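Local coordinates for protein saframycin Mx1 synthetase B (Legionella pneumophila subsp. pneumophila, PDB 3LNV) that belongs to the AMP-binding (ANL) enzyme family as a fatty acid AMP ligase, at residues Ser29-Asn34 against Gly234-Met239; Leu69-Pro74 against Tyr96-Glu101; Val117-Ile122 against Leu141-Ile146; Lys254-Tyr259 against Leu288-Thr293. All coordinates share one frame; numbering follows the deposited sequence.

Interaction 1. Residues Ser29-Asn34 against Gly234-Met239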
loop_
_atom_site.group_PDB
_atom_site.type_symbol
_atom_site.label_atom_id
_atom_site.label_comp_id
_atom_site.label_asym_id
_atom_site.label_seq_id
_atom_site.Cartn_x
_atom_site.Cartn_y
_atom_site.Cartn_z
ATOM N N SER A 29 16.621 -14.331 6.525
ATOM C CA SER A 29 15.385 -14.145 5.776
ATOM C C SER A 29 15.034 -12.669 5.768
ATOM O O SER A 29 14.905 -12.065 4.720
ATOM C CB SER A 29 14.254 -14.955 6.434
ATOM O OG SER A 29 12.988 -14.605 5.921
ATOM N N CYS A 30 14.851 -12.094 6.950
ATOM C CA CYS A 30 14.457 -10.691 7.048
ATOM C C CYS A 30 15.405 -9.872 7.911
ATOM O O CYS A 30 15.911 -10.347 8.928
ATOM C CB CYS A 30 13.058 -10.566 7.638
ATOM S SG CYS A 30 11.719 -11.309 6.680
ATOM N N THR A 31 15.591 -8.620 7.523
ATOM C CA THR A 31 16.396 -7.688 8.292
ATOM C C THR A 31 15.573 -6.426 8.475
ATOM O O THR A 31 15.020 -5.901 7.514
ATOM C CB THR A 31 17.688 -7.329 7.522
ATOM O OG1 THR A 31 18.474 -8.507 7.334
ATOM C CG2 THR A 31 18.505 -6.269 8.256
ATOM N N PHE A 32 15.448 -5.957 9.708
ATOM C CA PHE A 32 14.734 -4.714 9.934
ATOM C C PHE A 32 15.728 -3.680 10.419
ATOM O O PHE A 32 16.603 -3.975 11.238
ATOM C CB PHE A 32 13.586 -4.874 10.932
ATOM C CG PHE A 32 12.691 -3.667 11.006
ATOM C CD1 PHE A 32 11.684 -3.487 10.086
ATOM C CD2 PHE A 32 12.886 -2.705 11.975
ATOM C CE1 PHE A 32 10.870 -2.376 10.150
ATOM C CE2 PHE A 32 12.078 -1.591 12.042
ATOM C CZ PHE A 32 11.074 -1.423 11.138
ATOM N N LEU A 33 15.595 -2.474 9.888
ATOM C CA LEU A 33 16.514 -1.400 10.193
ATOM C C LEU A 33 15.843 -0.365 11.069
ATOM O O LEU A 33 14.748 0.100 10.771
ATOM C CB LEU A 33 16.971 -0.710 8.920
ATOM C CG LEU A 33 18.183 -1.220 8.148
ATOM C CD1 LEU A 33 18.393 -2.701 8.323
ATOM C CD2 LEU A 33 18.033 -0.841 6.681
ATOM N N ASN A 34 16.534 -0.009 12.138
ATOM C CA ASN A 34 16.137 1.076 13.003
ATOM C C ASN A 34 17.314 2.032 13.126
ATOM O O ASN A 34 18.299 1.725 13.788
ATOM C CB ASN A 34 15.747 0.542 14.376
ATOM C CG ASN A 34 15.416 1.652 15.347
ATOM O OD1 ASN A 34 15.546 2.832 15.011
ATOM N ND2 ASN A 34 14.983 1.289 16.558
ATOM N N GLY A 234 12.504 -17.770 -0.475
ATOM C CA GLY A 234 13.855 -18.029 0.017
ATOM C C GLY A 234 14.879 -16.963 -0.326
ATOM O O GLY A 234 16.060 -17.258 -0.530
ATOM N N ILE A 235 14.450 -15.711 -0.394
ATOM C CA ILE A 235 15.347 -14.602 -0.720
ATOM C C ILE A 235 15.224 -13.540 0.364
ATOM O O ILE A 235 14.263 -13.533 1.128
ATOM C CB ILE A 235 14.964 -13.933 -2.048
ATOM C CG1 ILE A 235 13.508 -13.430 -1.959
ATOM C CG2 ILE A 235 15.185 -14.895 -3.221
ATOM C CD1 ILE A 235 13.045 -12.705 -3.186
ATOM N N GLN A 236 16.155 -12.602 0.405
ATOM C CA GLN A 236 16.209 -11.671 1.531
ATOM C C GLN A 236 15.279 -10.477 1.426
ATOM O O GLN A 236 15.116 -9.891 0.348
ATOM C CB GLN A 236 17.609 -11.123 1.664
ATOM C CG GLN A 236 18.495 -11.891 2.571
ATOM C CD GLN A 236 19.779 -11.147 2.749
ATOM O OE1 GLN A 236 20.660 -11.211 1.893
ATOM N NE2 GLN A 236 19.878 -10.391 3.831
ATOM N N ALA A 237 14.699 -10.098 2.566
ATOM C CA ALA A 237 13.962 -8.859 2.640
ATOM C C ALA A 237 14.693 -7.979 3.614
ATOM O O ALA A 237 15.132 -8.444 4.669
ATOM C CB ALA A 237 12.520 -9.091 3.106
ATOM N N ILE A 238 14.812 -6.706 3.263
ATOM C CA ILE A 238 15.436 -5.725 4.125
ATOM C C ILE A 238 14.475 -4.560 4.207
ATOM O O ILE A 238 13.957 -4.112 3.186
ATOM C CB ILE A 238 16.812 -5.285 3.561
ATOM C CG1 ILE A 238 17.693 -6.516 3.333
ATOM C CG2 ILE A 238 17.485 -4.272 4.513
ATOM C CD1 ILE A 238 19.140 -6.216 2.939
HETATM N N MSE A 239 14.208 -4.082 5.416
HETATM C CA MSE A 239 13.119 -3.142 5.621
HETATM C C MSE A 239 13.421 -2.092 6.687
HETATM O O MSE A 239 14.295 -2.285 7.539
HETATM C CB MSE A 239 11.865 -3.898 6.049
HETATM C CG MSE A 239 11.233 -4.749 4.975
HETATM SE SE MSE A 239 10.352 -6.307 5.801
HETATM C CE MSE A 239 12.012 -7.109 6.469
HETATM O O HOH W 1 13.506 -15.100 3.047
HETATM O O HOH W 2 17.630 -10.038 5.263
#
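The F32 ring and M239 meet at about a right angle: CD1 of F32 lies 4.1 Å from M239 CB, and the carbonyl O of M239 comes to the ring obliquely. The amide of the Q236 side chain is tied down by a water, which accepts from Q236 NE2, donates to A237 O and hydrogen-bonds to T31 OG1. Both side chains belong to a parallel strand pair, 29-34 beside 236-239, the strand axes 11° apart. A237 N donates to S29 O at 2.9 Å and 170°, nearly straight; T31 N to A237 O, M239 N to T31 O and L33 N to M239 O continue the alternation. On the face of C30, F32, A237 and M239, the side chain of M239, a selenomethionine, bends at chi2 and chi3, which brings CE to 3.8 Å from C30 CB. Elsewhere L33 CD2 rests on I238 CG2. S29 and C30 both oppose M41 in a classic beta bulge on the far side of strand 28-34, and strand 210-213 flanks 236-239. A second water donates to I235 O and bonds S29 OG. The backbone thus sets the alignment of a mostly buried pair, while water serves the polar side chains of S29, T31 and Q236.

Interaction 2. Residues Leu69-Pro74 against Tyr96-Glu101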
loop_
_atom_site.group_PDB
_atom_site.type_symbol
_atom_site.label_atom_id
_atom_site.label_comp_id
_atom_site.label_asym_id
_atom_site.label_seq_id
_atom_site.Cartn_x
_atom_site.Cartn_y
_atom_site.Cartn_z
ATOM N N LEU A 69 -6.271 -10.313 15.909
ATOM C CA LEU A 69 -5.875 -8.965 15.495
ATOM C C LEU A 69 -4.379 -8.722 15.753
ATOM O O LEU A 69 -3.847 -9.125 16.784
ATOM C CB LEU A 69 -6.709 -7.930 16.246
ATOM C CG LEU A 69 -6.640 -6.486 15.738
ATOM C CD1 LEU A 69 -7.463 -6.283 14.447
ATOM C CD2 LEU A 69 -7.134 -5.565 16.843
ATOM N N LEU A 70 -3.708 -8.061 14.818
ATOM C CA LEU A 70 -2.294 -7.746 14.998
ATOM C C LEU A 70 -2.142 -6.243 14.845
ATOM O O LEU A 70 -2.442 -5.691 13.793
ATOM C CB LEU A 70 -1.426 -8.481 13.957
ATOM C CG LEU A 70 -1.656 -9.988 13.793
ATOM C CD1 LEU A 70 -0.913 -10.550 12.563
ATOM C CD2 LEU A 70 -1.284 -10.783 15.070
ATOM N N LEU A 71 -1.723 -5.571 15.903
ATOM C CA LEU A 71 -1.362 -4.157 15.772
ATOM C C LEU A 71 -0.016 -4.053 15.048
ATOM O O LEU A 71 1.047 -4.184 15.672
ATOM C CB LEU A 71 -1.263 -3.502 17.151
ATOM C CG LEU A 71 -2.561 -3.061 17.802
ATOM C CD1 LEU A 71 -2.266 -1.918 18.723
ATOM C CD2 LEU A 71 -3.553 -2.628 16.748
ATOM N N PHE A 72 -0.046 -3.821 13.732
ATOM C CA PHE A 72 1.158 -4.053 12.923
ATOM C C PHE A 72 2.227 -2.953 12.981
ATOM O O PHE A 72 2.495 -2.271 11.979
ATOM C CB PHE A 72 0.806 -4.395 11.461
ATOM C CG PHE A 72 1.632 -5.517 10.888
ATOM C CD1 PHE A 72 2.979 -5.338 10.625
ATOM C CD2 PHE A 72 1.072 -6.757 10.644
ATOM C CE1 PHE A 72 3.729 -6.334 10.100
ATOM C CE2 PHE A 72 1.841 -7.790 10.121
ATOM C CZ PHE A 72 3.171 -7.576 9.848
ATOM N N ALA A 73 2.846 -2.798 14.151
ATOM C CA ALA A 73 4.074 -2.010 14.273
ATOM C C ALA A 73 5.126 -2.609 13.338
ATOM O O ALA A 73 5.407 -3.799 13.425
ATOM C CB ALA A 73 4.568 -2.047 15.702
ATOM N N PRO A 74 5.704 -1.796 12.429
ATOM C CA PRO A 74 6.657 -2.404 11.485
ATOM C C PRO A 74 7.847 -2.995 12.210
ATOM O O PRO A 74 8.426 -2.371 13.091
ATOM C CB PRO A 74 7.085 -1.225 10.594
ATOM C CG PRO A 74 5.932 -0.257 10.678
ATOM C CD PRO A 74 5.434 -0.380 12.110
ATOM N N TYR A 96 -2.791 -1.189 10.953
ATOM C CA TYR A 96 -1.933 -0.053 11.297
ATOM C C TYR A 96 -2.182 0.293 12.757
ATOM O O TYR A 96 -3.319 0.501 13.148
ATOM C CB TYR A 96 -2.334 1.129 10.397
ATOM C CG TYR A 96 -1.486 2.383 10.504
ATOM C CD1 TYR A 96 -0.100 2.323 10.386
ATOM C CD2 TYR A 96 -2.080 3.635 10.685
ATOM C CE1 TYR A 96 0.687 3.472 10.466
ATOM C CE2 TYR A 96 -1.302 4.796 10.764
ATOM C CZ TYR A 96 0.084 4.707 10.656
ATOM O OH TYR A 96 0.866 5.845 10.725
ATOM N N PRO A 97 -1.140 0.338 13.589
ATOM C CA PRO A 97 -1.457 0.775 14.958
ATOM C C PRO A 97 -1.945 2.234 14.949
ATOM O O PRO A 97 -1.338 3.064 14.279
ATOM C CB PRO A 97 -0.106 0.681 15.678
ATOM C CG PRO A 97 0.742 -0.238 14.839
ATOM C CD PRO A 97 0.284 0.005 13.422
ATOM N N PRO A 98 -3.042 2.545 15.663
ATOM C CA PRO A 98 -3.576 3.914 15.590
ATOM C C PRO A 98 -2.559 4.992 15.959
ATOM O O PRO A 98 -1.919 4.918 17.000
ATOM C CB PRO A 98 -4.730 3.890 16.589
ATOM C CG PRO A 98 -5.225 2.484 16.517
ATOM C CD PRO A 98 -3.980 1.626 16.330
ATOM N N ALA A 99 -2.425 5.979 15.077
ATOM C CA ALA A 99 -1.459 7.065 15.232
ATOM C C ALA A 99 -1.604 7.803 16.559
ATOM O O ALA A 99 -0.613 8.084 17.244
ATOM C CB ALA A 99 -1.579 8.039 14.069
ATOM N N GLN A 100 -2.840 8.108 16.931
ATOM C CA GLN A 100 -3.078 8.822 18.183
ATOM C C GLN A 100 -3.875 7.946 19.146
ATOM O O GLN A 100 -4.861 7.319 18.758
ATOM C CB GLN A 100 -3.806 10.144 17.914
ATOM C CG GLN A 100 -3.220 10.965 16.767
ATOM C CD GLN A 100 -1.781 11.415 17.019
ATOM O OE1 GLN A 100 -1.223 11.184 18.096
ATOM N NE2 GLN A 100 -1.173 12.054 16.017
ATOM N N GLU A 101 -3.430 7.895 20.393
ATOM C CA GLU A 101 -4.074 7.068 21.418
ATOM C C GLU A 101 -5.595 7.035 21.354
ATOM O O GLU A 101 -6.191 5.963 21.421
ATOM C CB GLU A 101 -3.632 7.510 22.818
ATOM C CG GLU A 101 -2.402 6.784 23.328
ATOM C CD GLU A 101 -1.386 7.721 23.962
ATOM O OE1 GLU A 101 -0.905 8.636 23.258
ATOM O OE2 GLU A 101 -1.058 7.531 25.158
#
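P97 packs its ring against the backbone of L71-A73 where the chain leaves a strand in an inverse gamma turn centred on F72. Strand 67-71 and strand 91-95 are parallel neighbours in one sheet, joined through helix 76-87, a beta-alpha-beta connection; the contact lies at the C-terminal end of the first and just past that of the second, where each chain runs into a loop. The polar part is internal to the turn: A73 N donates to L71 O at 2.7 Å, and no hydrogen bond joins the two segments. What holds them together is chiefly van der Waals packing of the P97 ring on the F72-A73 peptide. P97 CD lies 3.5 Å from F72 O, and P97 CG is 3.6 Å from F72 C, so one edge of the pyrrolidine lies along that peptide. Side-chain contacts are looser. L71 CD2 meets P98 CD at 4.3 Å, and the methyl CB of A73 is 4.3 Å from P97 CG. The phenyl group of F72 leads away from the prolines, its CG swung to a chi1 of -138°, and packs on L78 of helix 76-87 and on P217 and H218. H125 of helix 123-129 touches both A73 and P97, while the hydroxyl of Y96 bonds to the carbonyl O of E531, linking this loop to the C-terminal part of the chain. Of the atoms in the P97 ring, CG makes the closest approach, 3.4 Å from A73 N.

Interaction 3. Residues Val117-Ile122 against Leu141-Ile146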
loop_
_atom_site.group_PDB
_atom_site.type_symbol
_atom_site.label_atom_id
_atom_site.label_comp_id
_atom_site.label_asym_id
_atom_site.label_seq_id
_atom_site.Cartn_x
_atom_site.Cartn_y
_atom_site.Cartn_z
ATOM N N VAL A 117 -10.674 -12.987 18.626
ATOM C CA VAL A 117 -10.733 -13.513 19.983
ATOM C C VAL A 117 -9.552 -13.046 20.836
ATOM O O VAL A 117 -9.610 -13.058 22.075
ATOM C CB VAL A 117 -10.782 -15.054 19.995
ATOM C CG1 VAL A 117 -12.064 -15.548 19.329
ATOM C CG2 VAL A 117 -9.571 -15.628 19.281
ATOM N N ILE A 118 -8.483 -12.639 20.166
ATOM C CA ILE A 118 -7.253 -12.164 20.827
ATOM C C ILE A 118 -6.637 -11.070 19.958
ATOM O O ILE A 118 -6.821 -11.081 18.726
ATOM C CB ILE A 118 -6.232 -13.309 20.986
ATOM C CG1 ILE A 118 -6.712 -14.358 21.994
ATOM C CG2 ILE A 118 -4.856 -12.776 21.421
ATOM C CD1 ILE A 118 -5.991 -15.710 21.831
ATOM N N VAL A 119 -5.939 -10.119 20.577
ATOM C CA VAL A 119 -5.110 -9.169 19.830
ATOM C C VAL A 119 -3.629 -9.266 20.256
ATOM O O VAL A 119 -3.316 -9.333 21.450
ATOM C CB VAL A 119 -5.615 -7.698 19.977
ATOM C CG1 VAL A 119 -5.686 -7.301 21.434
ATOM C CG2 VAL A 119 -4.692 -6.721 19.209
ATOM N N LEU A 120 -2.712 -9.274 19.292
ATOM C CA LEU A 120 -1.279 -9.298 19.617
ATOM C C LEU A 120 -0.655 -7.954 19.322
ATOM O O LEU A 120 -0.990 -7.330 18.322
ATOM C CB LEU A 120 -0.554 -10.367 18.802
ATOM C CG LEU A 120 -0.663 -11.821 19.224
ATOM C CD1 LEU A 120 -2.077 -12.125 19.516
ATOM C CD2 LEU A 120 -0.156 -12.731 18.090
HETATM N N MSE A 121 0.293 -7.531 20.157
HETATM C CA MSE A 121 0.956 -6.238 19.961
HETATM C C MSE A 121 2.264 -6.155 20.763
HETATM O O MSE A 121 2.474 -6.949 21.672
HETATM C CB MSE A 121 0.018 -5.094 20.393
HETATM C CG MSE A 121 -0.305 -5.086 21.884
HETATM SE SE MSE A 121 -1.568 -3.647 22.441
HETATM C CE MSE A 121 -3.216 -4.246 21.534
ATOM N N ILE A 122 3.142 -5.202 20.433
ATOM C CA ILE A 122 4.418 -5.093 21.171
ATOM C C ILE A 122 4.212 -4.440 22.535
ATOM O O ILE A 122 3.256 -3.683 22.731
ATOM C CB ILE A 122 5.481 -4.282 20.423
ATOM C CG1 ILE A 122 5.010 -2.824 20.262
ATOM C CG2 ILE A 122 5.825 -4.946 19.088
ATOM C CD1 ILE A 122 6.056 -1.876 19.690
ATOM N N LEU A 141 -9.924 -2.352 23.015
ATOM C CA LEU A 141 -11.282 -2.329 22.523
ATOM C C LEU A 141 -11.986 -3.632 22.922
ATOM O O LEU A 141 -12.509 -4.359 22.080
ATOM C CB LEU A 141 -11.286 -2.107 21.000
ATOM C CG LEU A 141 -10.483 -0.891 20.499
ATOM C CD1 LEU A 141 -10.380 -0.861 18.979
ATOM C CD2 LEU A 141 -11.106 0.420 20.996
ATOM N N LYS A 142 -11.974 -3.932 24.217
ATOM C CA LYS A 142 -12.666 -5.105 24.763
ATOM C C LYS A 142 -12.091 -6.475 24.356
ATOM O O LYS A 142 -12.636 -7.495 24.758
ATOM C CB LYS A 142 -14.170 -5.075 24.429
ATOM C CG LYS A 142 -14.942 -3.881 25.002
ATOM C CD LYS A 142 -16.391 -3.896 24.519
ATOM C CE LYS A 142 -16.902 -2.485 24.260
ATOM N NZ LYS A 142 -18.108 -2.461 23.375
ATOM N N ILE A 143 -11.026 -6.503 23.551
ATOM C CA ILE A 143 -10.406 -7.765 23.135
ATOM C C ILE A 143 -9.185 -8.092 23.988
ATOM O O ILE A 143 -8.308 -7.242 24.165
ATOM C CB ILE A 143 -9.932 -7.711 21.660
ATOM C CG1 ILE A 143 -11.019 -7.109 20.773
ATOM C CG2 ILE A 143 -9.591 -9.116 21.157
ATOM C CD1 ILE A 143 -12.270 -7.938 20.769
ATOM N N PRO A 144 -9.111 -9.328 24.516
ATOM C CA PRO A 144 -7.964 -9.680 25.367
ATOM C C PRO A 144 -6.663 -9.495 24.602
ATOM O O PRO A 144 -6.563 -9.911 23.451
ATOM C CB PRO A 144 -8.201 -11.158 25.698
ATOM C CG PRO A 144 -9.704 -11.331 25.563
ATOM C CD PRO A 144 -10.081 -10.427 24.406
ATOM N N ALA A 145 -5.685 -8.862 25.236
ATOM C CA ALA A 145 -4.441 -8.504 24.578
ATOM C C ALA A 145 -3.266 -9.271 25.144
ATOM O O ALA A 145 -3.197 -9.517 26.351
ATOM C CB ALA A 145 -4.187 -7.003 24.684
ATOM N N ILE A 146 -2.339 -9.639 24.259
ATOM C CA ILE A 146 -1.112 -10.324 24.644
ATOM C C ILE A 146 0.114 -9.605 24.069
ATOM O O ILE A 146 0.140 -9.247 22.882
ATOM C CB ILE A 146 -1.157 -11.808 24.202
ATOM C CG1 ILE A 146 -2.325 -12.498 24.914
ATOM C CG2 ILE A 146 0.194 -12.511 24.465
ATOM C CD1 ILE A 146 -2.598 -13.920 24.475
#
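V119 sends one methyl straight at the neighbouring strand. From its CB, chi1 of 56° places CG1 between the backbone N and the carbonyl carbon, and from there this methyl, V119 CG1, touches P144 O at 3.4 Å and also meets CA and CB of A145. O and CB of I143 are a little farther from it. The other branch, CG2, points toward strand 67-71, where V119 packs on L69. The backbone of the same residue is gripped at both ends: V119 N donates to P144 O, with an N-H...O angle of 165°, and V119 O accepts from I146 N at 3.0 Å. These bonds belong to a parallel pairing of strands 118-121 and 143-147, whose short segments diverge by 33°, inside a mixed five-stranded sheet; 118-121 is the middle strand and 139-140 the outermost beyond 143-147. A third bond, M121 N to I146 O, is longer. Side chains of V119 and A145 share one face, and there M121, a selenomethionine, also brings its CE alongside A145 CB; F140 touches both V119 and M121. On the face of L120 and I146, I118 CG2 meets I146 CD1 at 4.0 Å, the two isoleucines crossing obliquely. At the start of the pair I143 CG2 sits against the backbone of I118, 3.7 Å from I118 C. P144 has no N-H to give, and its ring atom CD lies 3.5 Å from V117 O.

Interaction 4. Residues Lys254-Tyr259 against Leu288-Thr293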
loop_
_atom_site.group_PDB
_atom_site.type_symbol
_atom_site.label_atom_id
_atom_site.label_comp_id
_atom_site.label_asym_id
_atom_site.label_seq_id
_atom_site.Cartn_x
_atom_site.Cartn_y
_atom_site.Cartn_z
ATOM N N LYS A 254 19.980 5.489 0.359
ATOM C CA LYS A 254 21.159 5.066 1.083
ATOM C C LYS A 254 21.117 3.573 1.411
ATOM O O LYS A 254 22.148 2.895 1.375
ATOM C CB LYS A 254 21.330 5.880 2.362
ATOM C CG LYS A 254 22.552 5.437 3.174
ATOM C CD LYS A 254 22.638 6.106 4.539
ATOM C CE LYS A 254 22.898 7.610 4.427
ATOM N NZ LYS A 254 23.253 8.196 5.762
ATOM N N HIS A 255 19.943 3.046 1.744
ATOM C CA HIS A 255 19.869 1.620 2.065
ATOM C C HIS A 255 19.935 0.714 0.848
ATOM O O HIS A 255 20.600 -0.323 0.868
ATOM C CB HIS A 255 18.659 1.313 2.934
ATOM C CG HIS A 255 18.825 1.798 4.334
ATOM N ND1 HIS A 255 17.787 2.310 5.083
ATOM C CD2 HIS A 255 19.932 1.884 5.111
ATOM C CE1 HIS A 255 18.242 2.673 6.269
ATOM N NE2 HIS A 255 19.542 2.428 6.310
ATOM N N ILE A 256 19.268 1.107 -0.221
ATOM C CA ILE A 256 19.427 0.387 -1.466
ATOM C C ILE A 256 20.925 0.323 -1.814
ATOM O O ILE A 256 21.450 -0.730 -2.214
ATOM C CB ILE A 256 18.578 1.026 -2.593
ATOM C CG1 ILE A 256 17.082 0.795 -2.311
ATOM C CG2 ILE A 256 19.005 0.485 -3.984
ATOM C CD1 ILE A 256 16.141 1.331 -3.397
ATOM N N THR A 257 21.627 1.435 -1.612
ATOM C CA THR A 257 23.049 1.501 -1.955
ATOM C C THR A 257 23.838 0.528 -1.087
ATOM O O THR A 257 24.514 -0.352 -1.594
ATOM C CB THR A 257 23.621 2.929 -1.789
ATOM O OG1 THR A 257 22.940 3.834 -2.663
ATOM C CG2 THR A 257 25.101 2.952 -2.114
ATOM N N LYS A 258 23.713 0.670 0.229
ATOM C CA LYS A 258 24.515 -0.123 1.160
ATOM C C LYS A 258 24.234 -1.612 1.041
ATOM O O LYS A 258 25.140 -2.430 1.111
ATOM C CB LYS A 258 24.267 0.336 2.591
ATOM C CG LYS A 258 24.804 -0.606 3.663
ATOM C CD LYS A 258 24.663 0.055 5.028
ATOM C CE LYS A 258 24.762 -0.947 6.161
ATOM N NZ LYS A 258 24.875 -0.226 7.471
ATOM N N TYR A 259 22.972 -1.970 0.866
ATOM C CA TYR A 259 22.622 -3.382 0.815
ATOM C C TYR A 259 22.644 -3.963 -0.589
ATOM O O TYR A 259 22.462 -5.166 -0.772
ATOM C CB TYR A 259 21.289 -3.622 1.538
ATOM C CG TYR A 259 21.445 -3.374 3.006
ATOM C CD1 TYR A 259 21.830 -4.401 3.862
ATOM C CD2 TYR A 259 21.256 -2.106 3.538
ATOM C CE1 TYR A 259 21.999 -4.172 5.218
ATOM C CE2 TYR A 259 21.431 -1.861 4.889
ATOM C CZ TYR A 259 21.806 -2.900 5.723
ATOM O OH TYR A 259 21.979 -2.666 7.068
ATOM N N LEU A 288 23.008 3.386 -7.106
ATOM C CA LEU A 288 21.721 2.725 -7.293
ATOM C C LEU A 288 21.781 1.676 -8.407
ATOM O O LEU A 288 20.754 1.140 -8.826
ATOM C CB LEU A 288 20.675 3.793 -7.643
ATOM C CG LEU A 288 19.900 4.474 -6.509
ATOM C CD1 LEU A 288 20.513 4.262 -5.136
ATOM C CD2 LEU A 288 19.558 5.949 -6.774
ATOM N N SER A 289 22.993 1.379 -8.874
ATOM C CA SER A 289 23.184 0.421 -9.955
ATOM C C SER A 289 22.620 -0.973 -9.689
ATOM O O SER A 289 22.329 -1.693 -10.628
ATOM C CB SER A 289 24.675 0.309 -10.326
ATOM O OG SER A 289 25.433 0.015 -9.181
ATOM N N SER A 290 22.455 -1.370 -8.433
ATOM C CA SER A 290 21.939 -2.726 -8.168
ATOM C C SER A 290 20.430 -2.829 -8.384
ATOM O O SER A 290 19.872 -3.917 -8.593
ATOM C CB SER A 290 22.297 -3.165 -6.746
ATOM O OG SER A 290 21.720 -2.297 -5.790
ATOM N N TRP A 291 19.777 -1.676 -8.342
ATOM C CA TRP A 291 18.318 -1.566 -8.390
ATOM C C TRP A 291 17.769 -1.832 -9.792
ATOM O O TRP A 291 17.647 -0.905 -10.613
ATOM C CB TRP A 291 17.950 -0.157 -7.901
ATOM C CG TRP A 291 16.525 0.041 -7.481
ATOM C CD1 TRP A 291 15.547 -0.902 -7.419
ATOM C CD2 TRP A 291 15.935 1.266 -7.028
ATOM N NE1 TRP A 291 14.372 -0.335 -6.964
ATOM C CE2 TRP A 291 14.589 0.996 -6.719
ATOM C CE3 TRP A 291 16.417 2.563 -6.853
ATOM C CZ2 TRP A 291 13.716 1.981 -6.249
ATOM C CZ3 TRP A 291 15.547 3.545 -6.397
ATOM C CH2 TRP A 291 14.209 3.248 -6.102
ATOM N N VAL A 292 17.425 -3.085 -10.084
ATOM C CA VAL A 292 16.997 -3.428 -11.449
ATOM C C VAL A 292 15.482 -3.347 -11.653
ATOM O O VAL A 292 15.008 -3.198 -12.782
ATOM C CB VAL A 292 17.533 -4.810 -11.916
ATOM C CG1 VAL A 292 19.077 -4.805 -11.935
ATOM C CG2 VAL A 292 17.010 -5.933 -11.024
ATOM N N THR A 293 14.724 -3.430 -10.564
ATOM C CA THR A 293 13.288 -3.245 -10.657
ATOM C C THR A 293 12.816 -2.249 -9.614
ATOM O O THR A 293 12.887 -2.512 -8.394
ATOM C CB THR A 293 12.496 -4.559 -10.489
ATOM O OG1 THR A 293 12.874 -5.504 -11.486
ATOM C CG2 THR A 293 11.022 -4.284 -10.639
#
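The end methyl of I256 sits squarely over one face of the W291 indole: CD1 lies 3.5 Å from the centroid of the six-membered ring and 5° off its normal, a CH-pi contact. With CG1 beside the backbone N (chi1 -69°) and chi2 fully extended, the side chain reaches out from the helix to that ring, while CG2 on its other branch touches L288 CD1 at 4.2 Å. The same L288 methyl comes to 3.5 Å from T257 OG1, the two side chains crossing at about a right angle. No hydrogen bond joins the segments, and the polar ends find partners nearby: T257 OG1 bonds to L253 O and to D287 N, and S290 OG to A261 O. A type I turn from L288 to W291, closed by W291 N donating to L288 O at 3.0 Å, presents L288 and W291 to the helix together. W291 is held further by NE1 to S264 O and by edge-to-face rings of W252 and F318. In the fold, helix 250-259 thus packs on the loop leading into strand 293-296; S264 belongs to the adjacent parallel strand 263-266, and helix 303-313 touches L288 and W291 through F313 and F309.

Interactions 1 and 3 are parallel strand pairs built on backbone hydrogen bonds, but in different sheets: the first is largely buried, the second only partly, toward the surface. Interactions 2 and 4 are buried too, yet have no hydrogen bond across them; a proline ring against a peptide does the work in one, an aliphatic methyl on an indole in the other. Interactions 2 and 3 share a sheet, L69 of one probably hydrogen-bonding I118 and L120 of the other. Interaction 1 touches both interaction 2, F32 CZ lying 3.4 Å from P74 O, and interaction 4, where L33 packs on H255 and Y259, and I238 on Y259. Interactions 3 and 4 stand farthest apart, with centres about 38 Å from each other.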